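Local coordinates for monoacylglycerol lipase (Palaeococcus ferrophilus, PDB 6QE2), which probably hydrolyses monoacylglycerols to free fatty acid and glycerol, as a serine hydrolase of the alpha/beta-hydrolase clan, at residues T92-A97 with P112-S117; V108-A113 with E234-P239. All coordinates share one frame; numbering follows the deposited sequence.

Contact 1 (T92-A97 with P112-S117); sequences TVIRYA and PALAKS
Pro-112, in the loop that follows strand 106-110, meets Ile-94 of helix 88-99 with the CB-CG side of its ring. The methyl CD1 of Ile-94 lies 3.7 Å from Pro-112 CB and 3.9 Å from Pro-112 CG, and the two side chains run at a slant to each other. Ile-94 can extend this far because its CG1 branch stands beside the backbone N and then continues extended to CD1 (chi2 166°), projecting the methyl from the helix toward the loop. Ala-113 next forms an inverse gamma turn; it makes backbone hydrogen bonds with Ser-87, the presumed nucleophile, and touches a bound lauryl dimethylamine-N-oxide. Beyond this turn Leu-114 reaches back, and its CD1 comes within 4.0 Å of Ile-94 CD1, so that one isoleucine methyl serves both loop residues. Leu-214 of helix 209-217 packs on Ile-94 and Leu-114, while Ser-211 of the same helix touches Pro-112 and Leu-114. From Ala-115 onward the chain leaves the helix. The join between helix and loop is therefore wholly apolar and buried, resting on methyl and ring-carbon packing without directional bonds.

Contact 2 (V108-A113 with E234-P239); sequences VASSPA and EIFEDP
Ser-110 and Phe-236 meet on the C-terminal side of the central sheet of an alpha/beta-hydrolase fold, where the end of strand 106-110 faces the loop that carries the presumed catalytic His-233. The hydroxyl of Ser-110 stands anti to its backbone N (chi1 154°), which carries OG away from the strand to 3.7 Å from both CZ and CE1 of Phe-236, approaching the ring obliquely. The same OG is hydrogen-bonded to His-86 ND1. Phe-236 sits in a type I turn from Ile-235 to Asp-238, closed by a 3.1 Å bond from Asp-238 N to Ile-235 O. With CG beside the backbone N (chi1 -60°), its ring extends back from the turn toward the strand, although its CB does not point there. Phe-245, Tyr-29 and His-86 make edge-to-face pairs with this ring, which probably restrict its rotation.

Ser-111 has an unusual backbone, with positive phi and psi, as the chain bends away from the sheet. Its side chain is directed at the opposing loop, where OG is hydrogen-bonded to His-233 O and approaches Ile-235 CD1 at a loose 4.5 Å. Ile-235 points its own side chain toward the strand end. An ordered water bridges the two segments between a side chain and the backbone: it lies 2.8 Å from Ser-110 OG and accepts a hydrogen bond from Ile-235 N at 3.0 Å.

In the fold
Strand 106-110 follows helix 88-99 in the chain, and the two contacts, with centres 13 Å apart, share Pro-112 and Ala-113. They also touch through side chains: Ile-94 CD1 lies 3.8 Å from Ala-109 CB, so the methyl used in contact 1 also packs on the strand of contact 2. Contact 1 uses helix 88-99, which follows the putative nucleophile elbow at Ser-87, and its Pro-112 lies near the presumed Ser-87, His-233 and Asp-203 triad without touching it. Contact 2 uses the loop residues directly after His-233 and places Ser-111 against Asp-203. The bound lauryl dimethylamine-N-oxide lies about 8 Å from the side chains of both Pro-112 and Ser-111.

Contact 1 (T92-A97 with P112-S117)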
loop_
_atom_site.group_PDB
_atom_site.type_symbol
_atom_site.label_atom_id
_atom_site.label_comp_id
_atom_site.label_asym_id
_atom_site.label_seq_id
_atom_site.Cartn_x
_atom_site.Cartn_y
_atom_site.Cartn_z
ATOM N N THR A 92 -1.920 3.959 3.141
ATOM C CA THR A 92 -3.219 3.680 3.750
ATOM C C THR A 92 -3.075 2.892 5.048
ATOM O O THR A 92 -3.728 3.206 6.050
ATOM C CB THR A 92 -4.093 2.931 2.743
ATOM O OG1 THR A 92 -4.287 3.753 1.579
ATOM C CG2 THR A 92 -5.450 2.591 3.346
ATOM N N VAL A 93 -2.228 1.859 5.060
ATOM C CA VAL A 93 -2.124 1.057 6.277
ATOM C C VAL A 93 -1.399 1.830 7.377
ATOM O O VAL A 93 -1.696 1.656 8.565
ATOM C CB VAL A 93 -1.461 -0.305 5.983
ATOM C CG1 VAL A 93 -2.335 -1.102 5.037
ATOM C CG2 VAL A 93 -0.060 -0.139 5.397
ATOM N N ILE A 94 -0.474 2.719 7.015
ATOM C CA ILE A 94 0.127 3.594 8.014
ATOM C C ILE A 94 -0.925 4.534 8.598
ATOM O O ILE A 94 -1.003 4.728 9.816
ATOM C CB ILE A 94 1.310 4.363 7.398
ATOM C CG1 ILE A 94 2.459 3.389 7.124
ATOM C CG2 ILE A 94 1.755 5.493 8.319
ATOM C CD1 ILE A 94 3.535 3.940 6.218
ATOM N N ARG A 95 -1.759 5.131 7.739
ATOM C CA ARG A 95 -2.817 6.002 8.240
ATOM C C ARG A 95 -3.818 5.230 9.087
ATOM O O ARG A 95 -4.347 5.767 10.066
ATOM C CB ARG A 95 -3.523 6.701 7.082
ATOM C CG ARG A 95 -2.652 7.729 6.366
ATOM C CD ARG A 95 -2.419 8.994 7.212
ATOM N NE ARG A 95 -3.679 9.673 7.520
ATOM C CZ ARG A 95 -4.038 10.082 8.733
ATOM N NH1 ARG A 95 -3.222 9.906 9.767
ATOM N NH2 ARG A 95 -5.210 10.684 8.913
ATOM N N TYR A 96 -4.074 3.967 8.742
ATOM C CA TYR A 96 -4.952 3.153 9.572
ATOM C C TYR A 96 -4.325 2.901 10.938
ATOM O O TYR A 96 -5.005 3.002 11.968
ATOM C CB TYR A 96 -5.274 1.835 8.876
ATOM C CG TYR A 96 -6.495 1.180 9.480
ATOM C CD1 TYR A 96 -7.767 1.470 9.002
ATOM C CD2 TYR A 96 -6.384 0.314 10.562
ATOM C CE1 TYR A 96 -8.895 0.901 9.562
ATOM C CE2 TYR A 96 -7.514 -0.270 11.126
ATOM C CZ TYR A 96 -8.762 0.033 10.623
ATOM O OH TYR A 96 -9.891 -0.531 11.179
ATOM N N ALA A 97 -3.026 2.584 10.967
ATOM C CA ALA A 97 -2.334 2.380 12.234
ATOM C C ALA A 97 -2.313 3.639 13.084
ATOM O O ALA A 97 -2.206 3.549 14.312
ATOM C CB ALA A 97 -0.907 1.887 11.978
ATOM N N PRO A 112 5.798 2.708 0.925
ATOM C CA PRO A 112 4.634 3.561 1.189
ATOM C C PRO A 112 4.829 4.957 0.616
ATOM O O PRO A 112 5.946 5.482 0.550
ATOM C CB PRO A 112 4.550 3.588 2.720
ATOM C CG PRO A 112 5.948 3.301 3.176
ATOM C CD PRO A 112 6.512 2.352 2.166
ATOM N N ALA A 113 3.722 5.542 0.168
ATOM C CA ALA A 113 3.730 6.871 -0.449
ATOM C C ALA A 113 3.848 7.917 0.653
ATOM O O ALA A 113 2.854 8.399 1.195
ATOM C CB ALA A 113 2.472 7.071 -1.289
ATOM N N LEU A 114 5.093 8.278 0.991
ATOM C CA LEU A 114 5.373 9.197 2.087
ATOM C C LEU A 114 6.158 10.429 1.649
ATOM O O LEU A 114 6.434 11.304 2.480
ATOM C CB LEU A 114 6.139 8.470 3.201
ATOM C CG LEU A 114 5.357 7.349 3.892
ATOM C CD1 LEU A 114 6.272 6.525 4.771
ATOM C CD2 LEU A 114 4.213 7.931 4.711
ATOM N N ALA A 115 6.550 10.498 0.385
ATOM C CA ALA A 115 7.254 11.641 -0.173
ATOM C C ALA A 115 6.842 11.771 -1.629
ATOM O O ALA A 115 6.615 10.765 -2.309
ATOM C CB ALA A 115 8.772 11.480 -0.050
ATOM N N LYS A 116 6.729 13.013 -2.090
ATOM C CA LYS A 116 6.367 13.278 -3.475
ATOM C C LYS A 116 7.455 12.769 -4.414
ATOM O O LYS A 116 8.647 12.887 -4.128
ATOM C CB LYS A 116 6.166 14.785 -3.667
ATOM C CG LYS A 116 5.726 15.213 -5.052
ATOM C CD LYS A 116 5.594 16.727 -5.130
ATOM C CE LYS A 116 6.947 17.398 -5.263
ATOM N NZ LYS A 116 7.702 16.866 -6.429
ATOM N N SER A 117 7.041 12.213 -5.548
ATOM C CA SER A 117 8.010 11.837 -6.564
ATOM C C SER A 117 8.611 13.097 -7.185
ATOM O O SER A 117 7.897 14.077 -7.396
ATOM C CB SER A 117 7.338 11.005 -7.654
ATOM O OG SER A 117 8.218 10.793 -8.744
#

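Contact 2 (V108-A113 with E234-P239)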
loop_
_atom_site.group_PDB
_atom_site.type_symbol
_atom_site.label_atom_id
_atom_site.label_comp_id
_atom_site.label_asym_id
_atom_site.label_seq_id
_atom_site.Cartn_x
_atom_site.Cartn_y
_atom_site.Cartn_z
ATOM N N VAL A 108 2.812 -3.645 8.026
ATOM C CA VAL A 108 3.927 -3.791 7.097
ATOM C C VAL A 108 3.613 -2.912 5.899
ATOM O O VAL A 108 2.552 -3.064 5.277
ATOM C CB VAL A 108 4.123 -5.247 6.651
ATOM C CG1 VAL A 108 5.304 -5.350 5.693
ATOM C CG2 VAL A 108 4.284 -6.178 7.853
ATOM N N ALA A 109 4.514 -1.990 5.580
ATOM C CA ALA A 109 4.322 -1.070 4.466
ATOM C C ALA A 109 5.455 -1.254 3.466
ATOM O O ALA A 109 6.624 -1.042 3.800
ATOM C CB ALA A 109 4.253 0.378 4.953
ATOM N N SER A 110 5.105 -1.681 2.257
ATOM C CA SER A 110 6.035 -1.788 1.143
ATOM C C SER A 110 5.980 -0.499 0.335
ATOM O O SER A 110 4.910 -0.114 -0.141
ATOM C CB SER A 110 5.675 -2.994 0.276
ATOM O OG SER A 110 6.120 -2.836 -1.059
ATOM N N SER A 111 7.135 0.154 0.166
ATOM C CA SER A 111 7.248 1.400 -0.594
ATOM C C SER A 111 6.097 2.368 -0.329
ATOM O O SER A 111 5.442 2.809 -1.280
ATOM C CB SER A 111 7.311 1.096 -2.095
ATOM O OG SER A 111 8.384 0.215 -2.405
ATOM N N PRO A 112 5.798 2.708 0.925
ATOM C CA PRO A 112 4.634 3.561 1.189
ATOM C C PRO A 112 4.829 4.957 0.616
ATOM O O PRO A 112 5.946 5.482 0.550
ATOM C CB PRO A 112 4.550 3.588 2.720
ATOM C CG PRO A 112 5.948 3.301 3.176
ATOM C CD PRO A 112 6.512 2.352 2.166
ATOM N N ALA A 113 3.722 5.542 0.168
ATOM C CA ALA A 113 3.730 6.871 -0.449
ATOM C C ALA A 113 3.848 7.917 0.653
ATOM O O ALA A 113 2.854 8.399 1.195
ATOM C CB ALA A 113 2.472 7.071 -1.289
ATOM N N GLU A 234 8.714 -1.412 -7.074
ATOM C CA GLU A 234 8.200 -2.748 -6.775
ATOM C C GLU A 234 9.386 -3.672 -6.538
ATOM O O GLU A 234 10.134 -3.987 -7.471
ATOM C CB GLU A 234 7.315 -3.261 -7.904
ATOM C CG GLU A 234 6.010 -2.511 -8.006
ATOM C CD GLU A 234 5.086 -3.061 -9.066
ATOM O OE1 GLU A 234 5.441 -4.071 -9.709
ATOM O OE2 GLU A 234 4.002 -2.476 -9.259
ATOM N N ILE A 235 9.567 -4.088 -5.285
ATOM C CA ILE A 235 10.623 -5.040 -4.953
ATOM C C ILE A 235 10.168 -6.478 -5.164
ATOM O O ILE A 235 11.023 -7.377 -5.236
ATOM C CB ILE A 235 11.100 -4.811 -3.504
ATOM C CG1 ILE A 235 11.296 -3.316 -3.243
ATOM C CG2 ILE A 235 12.423 -5.524 -3.233
ATOM C CD1 ILE A 235 11.457 -2.960 -1.782
ATOM N N PHE A 236 8.855 -6.709 -5.318
ATOM C CA PHE A 236 8.274 -8.057 -5.315
ATOM C C PHE A 236 8.905 -8.969 -6.354
ATOM O O PHE A 236 9.098 -10.166 -6.100
ATOM C CB PHE A 236 6.766 -7.990 -5.570
ATOM C CG PHE A 236 6.008 -7.203 -4.551
ATOM C CD1 PHE A 236 5.843 -5.837 -4.694
ATOM C CD2 PHE A 236 5.437 -7.834 -3.457
ATOM C CE1 PHE A 236 5.136 -5.108 -3.757
ATOM C CE2 PHE A 236 4.733 -7.112 -2.514
ATOM C CZ PHE A 236 4.583 -5.745 -2.664
ATOM N N GLU A 237 9.120 -8.429 -7.547
ATOM C CA GLU A 237 9.682 -9.188 -8.654
ATOM C C GLU A 237 11.108 -8.796 -9.029
ATOM O O GLU A 237 11.587 -9.165 -10.095
ATOM C CB GLU A 237 8.757 -9.108 -9.868
ATOM C CG GLU A 237 7.290 -9.306 -9.518
ATOM C CD GLU A 237 6.392 -9.348 -10.735
ATOM O OE1 GLU A 237 6.425 -10.359 -11.465
ATOM O OE2 GLU A 237 5.644 -8.376 -10.956
ATOM N N ASP A 238 11.778 -8.043 -8.165
ATOM C CA ASP A 238 13.143 -7.619 -8.450
ATOM C C ASP A 238 14.001 -8.865 -8.578
ATOM O O ASP A 238 13.900 -9.774 -7.758
ATOM C CB ASP A 238 13.671 -6.747 -7.314
ATOM C CG ASP A 238 14.970 -6.053 -7.665
ATOM O OD1 ASP A 238 16.037 -6.537 -7.243
ATOM O OD2 ASP A 238 14.920 -5.024 -8.363
ATOM N N PRO A 239 14.905 -8.860 -9.596
ATOM C CA PRO A 239 15.795 -10.005 -9.839
ATOM C C PRO A 239 16.714 -10.278 -8.684
ATOM O O PRO A 239 16.879 -11.438 -8.290
ATOM C CB PRO A 239 16.575 -9.569 -11.094
ATOM C CG PRO A 239 15.675 -8.489 -11.760
ATOM C CD PRO A 239 15.158 -7.754 -10.564
HETATM O O HOH W 1 8.046 -2.854 -3.055
#